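PDB 5G5G: putative xanthine dehydrogenase YAGS fad-binding subunit from Escherichia coli, which binds the molybdenum-pterin cytosine dinucleotide cofactor and, as the large subunit of a periplasmic aldehyde oxidase, probably oxidises aldehydes to carboxylic acids. Local coordinates for residues Ala622-Met630 against Pro668-Asp676; Val610-Asn618 against Met685-Leu693. One frame throughout, in Å; residues are numbered along the deposited sequence. Where two conformers were deposited one is given.

In the fold
Both contacts touch the pterin cytosine dinucleotide and reach one sheet through its neighbouring strands 602-612 and 669-674. The chain runs out along strand 602-612, leaves it through the loop that holds residues 613-618, and enters helix 619-638. After a further excursion it returns as strand 669-674, which takes the outer place beside strand 602-612, and contact 1 closes that loop by packing helix on strand. The chain then reaches residues 685-693, which come back to the end of strand 602-612 and close the larger loop of contact 2 around the smaller one. Backbone bonds of Cys611 with Ile673 and Leu675 join the two, as does packing of Phe674 on Ile616.

Contact 1 (Ala622-Met630 against Pro668-Asp676); sequences ARSQVIGAM and PKQEVIFLD. With MCN (pterin cytosine dinucleotide), chain Y.
The ring of Phe674 meets the helix edge-on: CA of Arg623 lies in its plane, and the backbone O of Ala622 is close to that plane at 3.6 Å from CZ of Phe674, while CG1 of Val672 rests on one face, toward the rim. The other flat group, the guanidinium of Arg623, carries CG2 of Ile627 over the centre of one face and meets the O of Gln670 near an edge, tilted from its plane. These residues join helix 619-638 to strand 669-674 in a beta-alpha-beta crossover, whose first strand, 602-612, is the parallel neighbour of 669-674; the axes of helix and strand come within 8.6 Å. With CG anti to the backbone N (chi1 176°) and the chain extended as far as NE, Arg623 reaches along the strand, and its NH2 donates to O of Gln670 at 3.1 Å, a bent bond (137° at the hydrogen). Its NE gives a second bond to a water that also takes the N-H of Val672 and donates to OE1 of Glu671, and NH1 is held by a polar side chain of another protein's chain. Val672, beta-branched as suits a strand, pushes CG2 among the helix side chains, 3.7 Å from CG1 of Val626 and 3.8 Å from CG2 of Ile627. Val626 CG2 in turn lies 3.9 Å from CZ of Phe674. Gln670 is buried, and its NE2 is satisfied by OG1 of Thr631, while its OE1 sits 3.5 Å from CB of Ile627. A bend at chi3 (75°) lets Met630 lay its methyl CE 3.8 Å from CB of Gln670.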
loop_
_atom_site.group_PDB
_atom_site.type_symbol
_atom_site.label_atom_id
_atom_site.label_comp_id
_atom_site.label_asym_id
_atom_site.label_seq_id
_atom_site.Cartn_x
_atom_site.Cartn_y
_atom_site.Cartn_z
ATOM N N ALA C 622 19.302 4.899 -4.147
ATOM C CA ALA C 622 19.555 3.714 -3.293
ATOM C C ALA C 622 19.004 3.976 -1.881
ATOM O O ALA C 622 18.374 3.095 -1.267
ATOM C CB ALA C 622 21.023 3.346 -3.243
ATOM N N ARG C 623 19.264 5.153 -1.341
ATOM C CA ARG C 623 18.691 5.476 -0.043
ATOM C C ARG C 623 17.154 5.387 -0.094
ATOM O O ARG C 623 16.542 4.835 0.811
ATOM C CB ARG C 623 19.146 6.811 0.463
ATOM C CG ARG C 623 18.455 7.180 1.769
ATOM C CD ARG C 623 19.038 8.407 2.380
ATOM N NE ARG C 623 18.286 8.755 3.600
ATOM C CZ ARG C 623 17.122 9.397 3.575
ATOM N NH1 ARG C 623 16.596 9.772 2.431
ATOM N NH2 ARG C 623 16.496 9.680 4.706
ATOM N N SER C 624 16.560 5.889 -1.175
ATOM C CA SER C 624 15.101 5.768 -1.292
ATOM C C SER C 624 14.614 4.340 -1.237
ATOM O O SER C 624 13.578 4.047 -0.626
ATOM C CB SER C 624 14.632 6.498 -2.547
ATOM O OG SER C 624 14.668 7.929 -2.311
ATOM N N GLN C 625 15.350 3.472 -1.879
ATOM C CA GLN C 625 14.986 2.090 -1.842
ATOM C C GLN C 625 14.950 1.518 -0.417
ATOM O O GLN C 625 14.117 0.755 -0.079
ATOM C CB GLN C 625 15.994 1.257 -2.616
ATOM C CG GLN C 625 15.837 1.342 -4.115
ATOM C CD GLN C 625 14.511 0.772 -4.552
ATOM O OE1 GLN C 625 13.593 1.501 -4.847
ATOM N NE2 GLN C 625 14.420 -0.494 -4.524
ATOM N N VAL C 626 15.938 1.905 0.366
ATOM C CA VAL C 626 16.087 1.382 1.696
ATOM C C VAL C 626 15.067 1.989 2.665
ATOM O O VAL C 626 14.483 1.265 3.476
ATOM C CB VAL C 626 17.531 1.527 2.191
ATOM C CG1 VAL C 626 17.657 0.978 3.582
ATOM C CG2 VAL C 626 18.422 0.724 1.264
ATOM N N ILE C 627 14.834 3.280 2.597
ATOM C CA ILE C 627 13.777 3.851 3.439
ATOM C C ILE C 627 12.412 3.295 3.046
ATOM O O ILE C 627 11.563 3.088 3.889
ATOM C CB ILE C 627 13.746 5.404 3.528
ATOM C CG1 ILE C 627 13.373 6.038 2.175
ATOM C CG2 ILE C 627 15.086 5.980 4.013
ATOM C CD1 ILE C 627 13.202 7.539 2.259
ATOM N N GLY C 628 12.248 3.013 1.768
ATOM C CA GLY C 628 11.015 2.443 1.263
ATOM C C GLY C 628 10.837 1.042 1.822
ATOM O O GLY C 628 9.717 0.604 2.229
ATOM N N ALA C 629 11.937 0.285 1.813
ATOM C CA ALA C 629 11.910 -1.046 2.364
ATOM C C ALA C 629 11.732 -1.052 3.885
ATOM O O ALA C 629 11.052 -1.960 4.421
ATOM C CB ALA C 629 13.160 -1.784 1.959
ATOM N N MET C 630 12.371 -0.105 4.560
ATOM C CA MET C 630 12.160 0.117 6.009
ATOM C C MET C 630 10.660 0.333 6.328
ATOM O O MET C 630 10.115 -0.294 7.249
ATOM C CB MET C 630 12.995 1.264 6.552
ATOM C CG MET C 630 14.508 0.914 6.575
ATOM S SD MET C 630 15.598 2.371 6.516
ATOM C CE MET C 630 15.409 2.961 8.157
ATOM N N PRO C 668 8.934 7.442 11.216
ATOM C CA PRO C 668 9.905 8.088 12.072
ATOM C C PRO C 668 11.034 8.635 11.234
ATOM O O PRO C 668 11.030 8.555 9.972
ATOM C CB PRO C 668 10.420 6.949 12.915
ATOM C CG PRO C 668 10.440 5.824 11.979
ATOM C CD PRO C 668 9.247 6.021 11.054
ATOM N N LYS C 669 12.000 9.195 11.964
ATOM C CA LYS C 669 13.289 9.473 11.383
ATOM C C LYS C 669 13.823 8.153 10.823
ATOM O O LYS C 669 13.840 7.154 11.540
ATOM C CB LYS C 669 14.185 10.023 12.486
ATOM C CG LYS C 669 15.645 10.252 12.177
ATOM C CD LYS C 669 16.299 10.738 13.489
ATOM C CE LYS C 669 17.499 9.934 13.894
ATOM N NZ LYS C 669 18.574 10.348 12.961
ATOM N N GLN C 670 14.227 8.166 9.556
ATOM C CA GLN C 670 14.835 6.981 8.886
ATOM C C GLN C 670 16.213 7.340 8.294
ATOM O O GLN C 670 16.309 8.175 7.380
ATOM C CB GLN C 670 13.933 6.451 7.806
ATOM C CG GLN C 670 12.614 5.915 8.328
ATOM C CD GLN C 670 11.646 5.534 7.196
ATOM O OE1 GLN C 670 11.563 6.197 6.136
ATOM N NE2 GLN C 670 10.898 4.491 7.432
ATOM N N GLU C 671 17.260 6.713 8.818
ATOM C CA GLU C 671 18.644 6.955 8.369
ATOM C C GLU C 671 19.207 5.716 7.696
ATOM O O GLU C 671 18.888 4.602 8.061
ATOM C CB GLU C 671 19.538 7.360 9.517
ATOM C CG GLU C 671 19.115 8.677 10.159
ATOM C CD GLU C 671 19.315 9.882 9.229
ATOM O OE1 GLU C 671 20.298 9.861 8.421
ATOM O OE2 GLU C 671 18.461 10.832 9.293
ATOM N N VAL C 672 19.994 5.938 6.661
ATOM C CA VAL C 672 20.615 4.866 5.907
ATOM C C VAL C 672 22.110 5.173 5.739
ATOM O O VAL C 672 22.456 6.302 5.400
ATOM C CB VAL C 672 19.991 4.690 4.519
ATOM C CG1 VAL C 672 20.666 3.531 3.775
ATOM C CG2 VAL C 672 18.486 4.433 4.565
ATOM N N ILE C 673 22.973 4.163 5.922
ATOM C CA ILE C 673 24.425 4.317 5.641
ATOM C C ILE C 673 24.776 3.168 4.715
ATOM O O ILE C 673 24.448 2.019 5.034
ATOM C CB ILE C 673 25.263 4.217 6.911
ATOM C CG1 ILE C 673 24.985 5.429 7.836
ATOM C CG2 ILE C 673 26.766 4.136 6.592
ATOM C CD1 ILE C 673 25.608 5.320 9.195
ATOM N N PHE C 674 25.456 3.480 3.619
ATOM C CA PHE C 674 25.994 2.458 2.736
ATOM C C PHE C 674 27.466 2.323 2.964
ATOM O O PHE C 674 28.197 3.285 2.797
ATOM C CB PHE C 674 25.736 2.779 1.278
ATOM C CG PHE C 674 24.269 2.775 0.930
ATOM C CD1 PHE C 674 23.580 1.565 0.869
ATOM C CD2 PHE C 674 23.634 3.944 0.634
ATOM C CE1 PHE C 674 22.215 1.527 0.540
ATOM C CE2 PHE C 674 22.276 3.919 0.318
ATOM C CZ PHE C 674 21.581 2.718 0.298
ATOM N N LEU C 675 27.910 1.140 3.352
ATOM C CA LEU C 675 29.334 0.862 3.355
ATOM C C LEU C 675 29.829 0.757 1.924
ATOM O O LEU C 675 29.084 0.332 1.019
ATOM C CB LEU C 675 29.606 -0.476 4.085
ATOM C CG LEU C 675 29.203 -0.487 5.564
ATOM C CD1 LEU C 675 29.689 -1.764 6.264
ATOM C CD2 LEU C 675 29.728 0.691 6.326
ATOM N N ASP C 676 31.058 1.177 1.678
ATOM C CA ASP C 676 31.745 0.953 0.383
ATOM C C ASP C 676 31.929 -0.577 0.364
ATOM O O ASP C 676 32.685 -1.098 1.173
ATOM C CB ASP C 676 33.191 1.586 0.304
ATOM C CG ASP C 676 33.268 3.092 -0.181
ATOM O OD1 ASP C 676 32.209 3.686 -0.474
ATOM O OD2 ASP C 676 34.428 3.694 -0.246
HETATM N N1 MCN Y . 20.849 0.759 -6.607
HETATM C C2 MCN Y . 22.007 1.660 -6.633
HETATM N N3 MCN Y . 23.198 0.714 -6.482
HETATM C C4 MCN Y . 23.303 -0.581 -6.235
HETATM C C5 MCN Y . 21.985 -1.292 -6.375
HETATM C C6 MCN Y . 20.883 -0.609 -6.475
HETATM O O2 MCN Y . 22.062 2.768 -6.767
HETATM N N4 MCN Y . 24.356 -1.279 -6.000
HETATM C "C1'" MCN Y . 19.603 1.506 -6.543
HETATM C C2D MCN Y . 19.211 2.109 -7.944
HETATM O "O2'" MCN Y . 18.400 3.266 -7.758
HETATM C "C3'" MCN Y . 18.453 0.990 -8.451
HETATM C C4D MCN Y . 17.556 0.331 -7.309
HETATM O O4D MCN Y . 18.528 0.625 -6.194
HETATM O "O3'" MCN Y . 17.525 1.221 -9.572
HETATM C "C5'" MCN Y . 17.237 -1.044 -7.224
HETATM O "O5'" MCN Y . 18.176 -1.883 -7.855
HETATM P PA MCN Y . 18.168 -3.393 -7.504
HETATM O O1A MCN Y . 19.031 -4.090 -8.555
HETATM O O2A MCN Y . 18.421 -3.587 -6.050
HETATM O O3A MCN Y . 16.570 -3.858 -7.766
HETATM P PB MCN Y . 15.986 -4.228 -9.188
HETATM O O1B MCN Y . 16.190 -5.654 -9.467
HETATM O O2B MCN Y . 16.425 -3.212 -10.191
HETATM O O3B MCN Y . 14.480 -3.881 -8.897
HETATM C C10 MCN Y . 13.608 -4.906 -8.256
HETATM C "C9'" MCN Y . 13.381 -4.679 -6.804
HETATM C "C8'" MCN Y . 12.544 -5.962 -6.261
HETATM S "S8'" MCN Y . 12.968 -7.518 -6.717
HETATM C "C7'" MCN Y . 11.490 -5.690 -5.665
HETATM S "S7'" MCN Y . 10.333 -6.960 -5.169
HETATM C "C6'" MCN Y . 11.181 -4.281 -5.070
HETATM C C7 MCN Y . 12.526 -3.435 -5.274
HETATM O "O9'" MCN Y . 12.955 -3.437 -6.575
HETATM N "N5'" MCN Y . 10.119 -3.718 -6.056
HETATM C C4A MCN Y . 9.854 -2.244 -6.047
HETATM N "N8'" MCN Y . 12.195 -2.028 -4.961
HETATM C C4B MCN Y . 11.087 -1.458 -5.481
HETATM N "N1'" MCN Y . 10.897 -0.089 -5.295
HETATM C "C2'" MCN Y . 9.921 0.636 -5.988
HETATM N "N2'" MCN Y . 9.733 1.855 -5.816
HETATM N "N3'" MCN Y . 8.880 -0.120 -6.452
HETATM C "C4'" MCN Y . 8.799 -1.475 -6.725
HETATM O "O4'" MCN Y . 7.929 -2.224 -7.209
HETATM O O HOH W 1 20.118 8.781 5.800
#

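Contact 2 (Val610-Asn618 against Met685-Leu693). With MCN (pterin cytosine dinucleotide), chain Y; MOS (dioxothiomolybdenum(VI) ion), chain Z.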
loop_
_atom_site.group_PDB
_atom_site.type_symbol
_atom_site.label_atom_id
_atom_site.label_comp_id
_atom_site.label_asym_id
_atom_site.label_seq_id
_atom_site.Cartn_x
_atom_site.Cartn_y
_atom_site.Cartn_z
ATOM N N VAL C 610 22.146 0.018 8.076
ATOM C CA VAL C 610 23.463 0.057 7.520
ATOM C C VAL C 610 23.608 -1.127 6.543
ATOM O O VAL C 610 23.491 -2.291 6.938
ATOM C CB VAL C 610 24.561 0.034 8.607
ATOM C CG1 VAL C 610 25.937 0.162 7.972
ATOM C CG2 VAL C 610 24.360 1.148 9.672
ATOM N N CYS C 611 23.853 -0.816 5.257
ATOM C CA CYS C 611 23.848 -1.796 4.181
ATOM C C CYS C 611 25.187 -1.933 3.481
ATOM O O CYS C 611 25.904 -0.913 3.241
ATOM C CB CYS C 611 22.818 -1.345 3.150
ATOM S SG CYS C 611 21.177 -1.281 3.811
ATOM N N ALA C 612 25.486 -3.177 3.101
ATOM C CA ALA C 612 26.622 -3.532 2.253
ATOM C C ALA C 612 26.081 -4.264 1.023
ATOM O O ALA C 612 25.670 -5.439 1.098
ATOM C CB ALA C 612 27.588 -4.401 3.023
ATOM N N ALA C 613 26.018 -3.526 -0.098
ATOM C CA ALA C 613 25.363 -3.994 -1.321
ATOM C C ALA C 613 26.234 -3.699 -2.551
ATOM O O ALA C 613 25.781 -3.267 -3.619
ATOM C CB ALA C 613 24.005 -3.325 -1.423
ATOM N N GLY C 614 27.509 -3.982 -2.422
ATOM C CA GLY C 614 28.503 -3.608 -3.470
ATOM C C GLY C 614 28.677 -2.099 -3.626
ATOM O O GLY C 614 28.280 -1.317 -2.763
ATOM N N ARG C 615 29.206 -1.710 -4.770
ATOM C CA ARG C 615 29.284 -0.278 -5.150
ATOM C C ARG C 615 27.890 0.268 -5.345
ATOM O O ARG C 615 27.117 -0.312 -6.114
ATOM C CB ARG C 615 30.080 -0.136 -6.429
ATOM C CG ARG C 615 29.968 1.260 -7.082
ATOM C CD ARG C 615 30.900 1.342 -8.257
ATOM N NE ARG C 615 32.303 1.400 -7.878
ATOM C CZ ARG C 615 33.319 1.077 -8.688
ATOM N NH1 ARG C 615 33.109 0.547 -9.905
ATOM N NH2 ARG C 615 34.575 1.241 -8.268
ATOM N N ILE C 616 27.563 1.348 -4.655
ATOM C CA ILE C 616 26.282 1.999 -4.844
ATOM C C ILE C 616 26.335 2.928 -6.051
ATOM O O ILE C 616 27.226 3.779 -6.178
ATOM C CB ILE C 616 25.886 2.789 -3.572
ATOM C CG1 ILE C 616 25.765 1.808 -2.383
ATOM C CG2 ILE C 616 24.624 3.594 -3.835
ATOM C CD1 ILE C 616 24.675 0.802 -2.502
ATOM N N LEU C 617 25.387 2.749 -6.947
ATOM C CA LEU C 617 25.361 3.438 -8.216
ATOM C C LEU C 617 24.758 4.857 -8.125
ATOM O O LEU C 617 25.195 5.763 -8.832
ATOM C CB LEU C 617 24.683 2.564 -9.248
ATOM C CG LEU C 617 25.283 1.167 -9.518
ATOM C CD1 LEU C 617 24.496 0.370 -10.569
ATOM C CD2 LEU C 617 26.740 1.267 -9.925
ATOM N N ASN C 618 23.786 5.043 -7.246
ATOM C CA ASN C 618 23.231 6.361 -6.972
ATOM C C ASN C 618 22.777 6.400 -5.544
ATOM O O ASN C 618 21.761 5.778 -5.177
ATOM C CB ASN C 618 22.082 6.672 -7.938
ATOM C CG ASN C 618 21.502 8.024 -7.716
ATOM O OD1 ASN C 618 21.300 8.447 -6.568
ATOM N ND2 ASN C 618 21.150 8.704 -8.819
ATOM N N MET C 685 30.543 -3.541 -13.091
ATOM C CA MET C 685 30.057 -2.425 -12.293
ATOM C C MET C 685 30.482 -2.498 -10.825
ATOM O O MET C 685 30.508 -1.498 -10.123
ATOM C CB MET C 685 28.508 -2.332 -12.378
ATOM C CG MET C 685 27.986 -2.086 -13.771
ATOM S SD MET C 685 28.547 -0.588 -14.590
ATOM C CE MET C 685 27.791 0.642 -13.550
ATOM N N LYS C 686 30.728 -3.714 -10.361
ATOM C CA LYS C 686 31.103 -4.016 -8.973
ATOM C C LYS C 686 29.985 -3.742 -7.956
ATOM O O LYS C 686 30.228 -3.597 -6.766
ATOM C CB LYS C 686 32.426 -3.303 -8.633
ATOM C CG LYS C 686 33.483 -3.526 -9.702
ATOM C CD LYS C 686 34.813 -2.853 -9.340
ATOM C CE LYS C 686 35.864 -3.111 -10.409
ATOM N NZ LYS C 686 36.981 -2.142 -10.353
ATOM N N ALA C 687 28.750 -3.735 -8.477
ATOM C CA ALA C 687 27.570 -3.449 -7.753
ATOM C C ALA C 687 26.876 -4.746 -7.379
ATOM O O ALA C 687 27.018 -5.771 -8.070
ATOM C CB ALA C 687 26.618 -2.621 -8.589
ATOM N N LYS C 688 26.099 -4.677 -6.303
ATOM C CA LYS C 688 25.174 -5.775 -5.961
ATOM C C LYS C 688 23.788 -5.199 -5.674
ATOM O O LYS C 688 23.602 -3.966 -5.581
ATOM C CB LYS C 688 25.705 -6.609 -4.777
ATOM C CG LYS C 688 26.997 -7.327 -5.142
ATOM C CD LYS C 688 27.545 -8.224 -4.009
ATOM C CE LYS C 688 28.005 -7.387 -2.845
ATOM N NZ LYS C 688 28.850 -8.263 -1.953
ATOM N N GLY C 689 22.797 -6.075 -5.503
ATOM C CA GLY C 689 21.437 -5.637 -5.284
ATOM C C GLY C 689 21.216 -4.965 -3.944
ATOM O O GLY C 689 21.891 -5.288 -2.970
ATOM N N VAL C 690 20.227 -4.077 -3.902
ATOM C CA VAL C 690 19.787 -3.458 -2.628
ATOM C C VAL C 690 18.299 -3.419 -2.350
ATOM O O VAL C 690 17.874 -3.303 -1.191
ATOM C CB VAL C 690 20.366 -2.052 -2.475
ATOM C CG1 VAL C 690 19.566 -1.014 -3.254
ATOM C CG2 VAL C 690 20.552 -1.688 -0.991
ATOM N N GLY C 691 17.518 -3.427 -3.405
ATOM C CA GLY C 691 16.067 -3.219 -3.295
ATOM C C GLY C 691 15.282 -4.224 -2.457
ATOM O O GLY C 691 14.222 -3.855 -1.935
ATOM N N GLU C 692 15.800 -5.456 -2.347
ATOM C CA GLU C 692 15.230 -6.478 -1.473
ATOM C C GLU C 692 15.929 -6.554 -0.130
ATOM O O GLU C 692 15.268 -6.685 0.905
ATOM C CB GLU C 692 15.170 -7.820 -2.191
ATOM C CG GLU C 692 14.263 -7.848 -3.428
ATOM C CD GLU C 692 14.170 -9.249 -4.033
ATOM O OE1 GLU C 692 15.201 -9.825 -4.426
ATOM O OE2 GLU C 692 13.023 -9.758 -4.061
ATOM N N LEU C 693 17.255 -6.423 -0.147
ATOM C CA LEU C 693 18.081 -6.382 1.063
ATOM C C LEU C 693 17.498 -5.411 2.091
ATOM O O LEU C 693 17.432 -5.704 3.279
ATOM C CB LEU C 693 19.513 -5.976 0.709
ATOM C CG LEU C 693 20.378 -5.718 1.955
ATOM C CD1 LEU C 693 20.632 -6.998 2.754
ATOM C CD2 LEU C 693 21.672 -5.057 1.488
HETATM N N1 MCN Y . 20.849 0.759 -6.607
HETATM C C2 MCN Y . 22.007 1.660 -6.633
HETATM N N3 MCN Y . 23.198 0.714 -6.482
HETATM C C4 MCN Y . 23.303 -0.581 -6.235
HETATM C C5 MCN Y . 21.985 -1.292 -6.375
HETATM C C6 MCN Y . 20.883 -0.609 -6.475
HETATM O O2 MCN Y . 22.062 2.768 -6.767
HETATM N N4 MCN Y . 24.356 -1.279 -6.000
HETATM C "C1'" MCN Y . 19.603 1.506 -6.543
HETATM C C2D MCN Y . 19.211 2.109 -7.944
HETATM O "O2'" MCN Y . 18.400 3.266 -7.758
HETATM C "C3'" MCN Y . 18.453 0.990 -8.451
HETATM C C4D MCN Y . 17.556 0.331 -7.309
HETATM O O4D MCN Y . 18.528 0.625 -6.194
HETATM O "O3'" MCN Y . 17.525 1.221 -9.572
HETATM C "C5'" MCN Y . 17.237 -1.044 -7.224
HETATM O "O5'" MCN Y . 18.176 -1.883 -7.855
HETATM P PA MCN Y . 18.168 -3.393 -7.504
HETATM O O1A MCN Y . 19.031 -4.090 -8.555
HETATM O O2A MCN Y . 18.421 -3.587 -6.050
HETATM O O3A MCN Y . 16.570 -3.858 -7.766
HETATM P PB MCN Y . 15.986 -4.228 -9.188
HETATM O O1B MCN Y . 16.190 -5.654 -9.467
HETATM O O2B MCN Y . 16.425 -3.212 -10.191
HETATM O O3B MCN Y . 14.480 -3.881 -8.897
HETATM C C10 MCN Y . 13.608 -4.906 -8.256
HETATM C "C9'" MCN Y . 13.381 -4.679 -6.804
HETATM C "C8'" MCN Y . 12.544 -5.962 -6.261
HETATM S "S8'" MCN Y . 12.968 -7.518 -6.717
HETATM C "C7'" MCN Y . 11.490 -5.690 -5.665
HETATM S "S7'" MCN Y . 10.333 -6.960 -5.169
HETATM C "C6'" MCN Y . 11.181 -4.281 -5.070
HETATM C C7 MCN Y . 12.526 -3.435 -5.274
HETATM O "O9'" MCN Y . 12.955 -3.437 -6.575
HETATM N "N5'" MCN Y . 10.119 -3.718 -6.056
HETATM C C4A MCN Y . 9.854 -2.244 -6.047
HETATM N "N8'" MCN Y . 12.195 -2.028 -4.961
HETATM C C4B MCN Y . 11.087 -1.458 -5.481
HETATM N "N1'" MCN Y . 10.897 -0.089 -5.295
HETATM C "C2'" MCN Y . 9.921 0.636 -5.988
HETATM N "N2'" MCN Y . 9.733 1.855 -5.816
HETATM N "N3'" MCN Y . 8.880 -0.120 -6.452
HETATM C "C4'" MCN Y . 8.799 -1.475 -6.725
HETATM O "O4'" MCN Y . 7.929 -2.224 -7.209
HETATM MO MO MOS Z . 11.051 -8.803 -6.358
HETATM S S MOS Z . 9.739 -10.295 -5.164
HETATM O O1 MOS Z . 9.982 -8.715 -7.788
HETATM O O2 MOS Z . 12.125 -10.572 -6.687
#
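Gly614 and Ala687 form a single antiparallel bridge, a non-hydrogen-bonded pair flanked by a straight bond from Arg615 N to Lys686 O (2.9 Å, 174°) and a bent one from Lys688 N to Ala613 O (3.0 Å). Glycine suits this place because its phi is positive and a CB would clash with Lys688 N. Beside the bridge Lys686 CB lies over one face of the Arg615 guanidinium; the like charges are both matched by Asp13. Leu617 CD2 meets Met685 CE at 3.8 Å, the two side chains crossing at about a right angle, and Ala613 CB packs on Val690 CG2 and Leu693 CD2. The backbones read the cytosine: N4 donates to O of Arg615 and of Lys688, Leu617 N binds N3 at 3.0 Å, and Asn618 N binds O2. Val690 N and Gly691 N both grip phosphate oxygen O2A. Beyond them Glu692 brings OE2 to 2.9 Å from O2 of the molybdenum group. With an alanine here, Arg440 would probably lose its salt-bridge mate, Ala351 N its acceptor, and a gap would open beside the metal. Together the loops form one wall of the pterin cytosine dinucleotide and molybdenum site, as in bacterial members of the xanthine oxidase family.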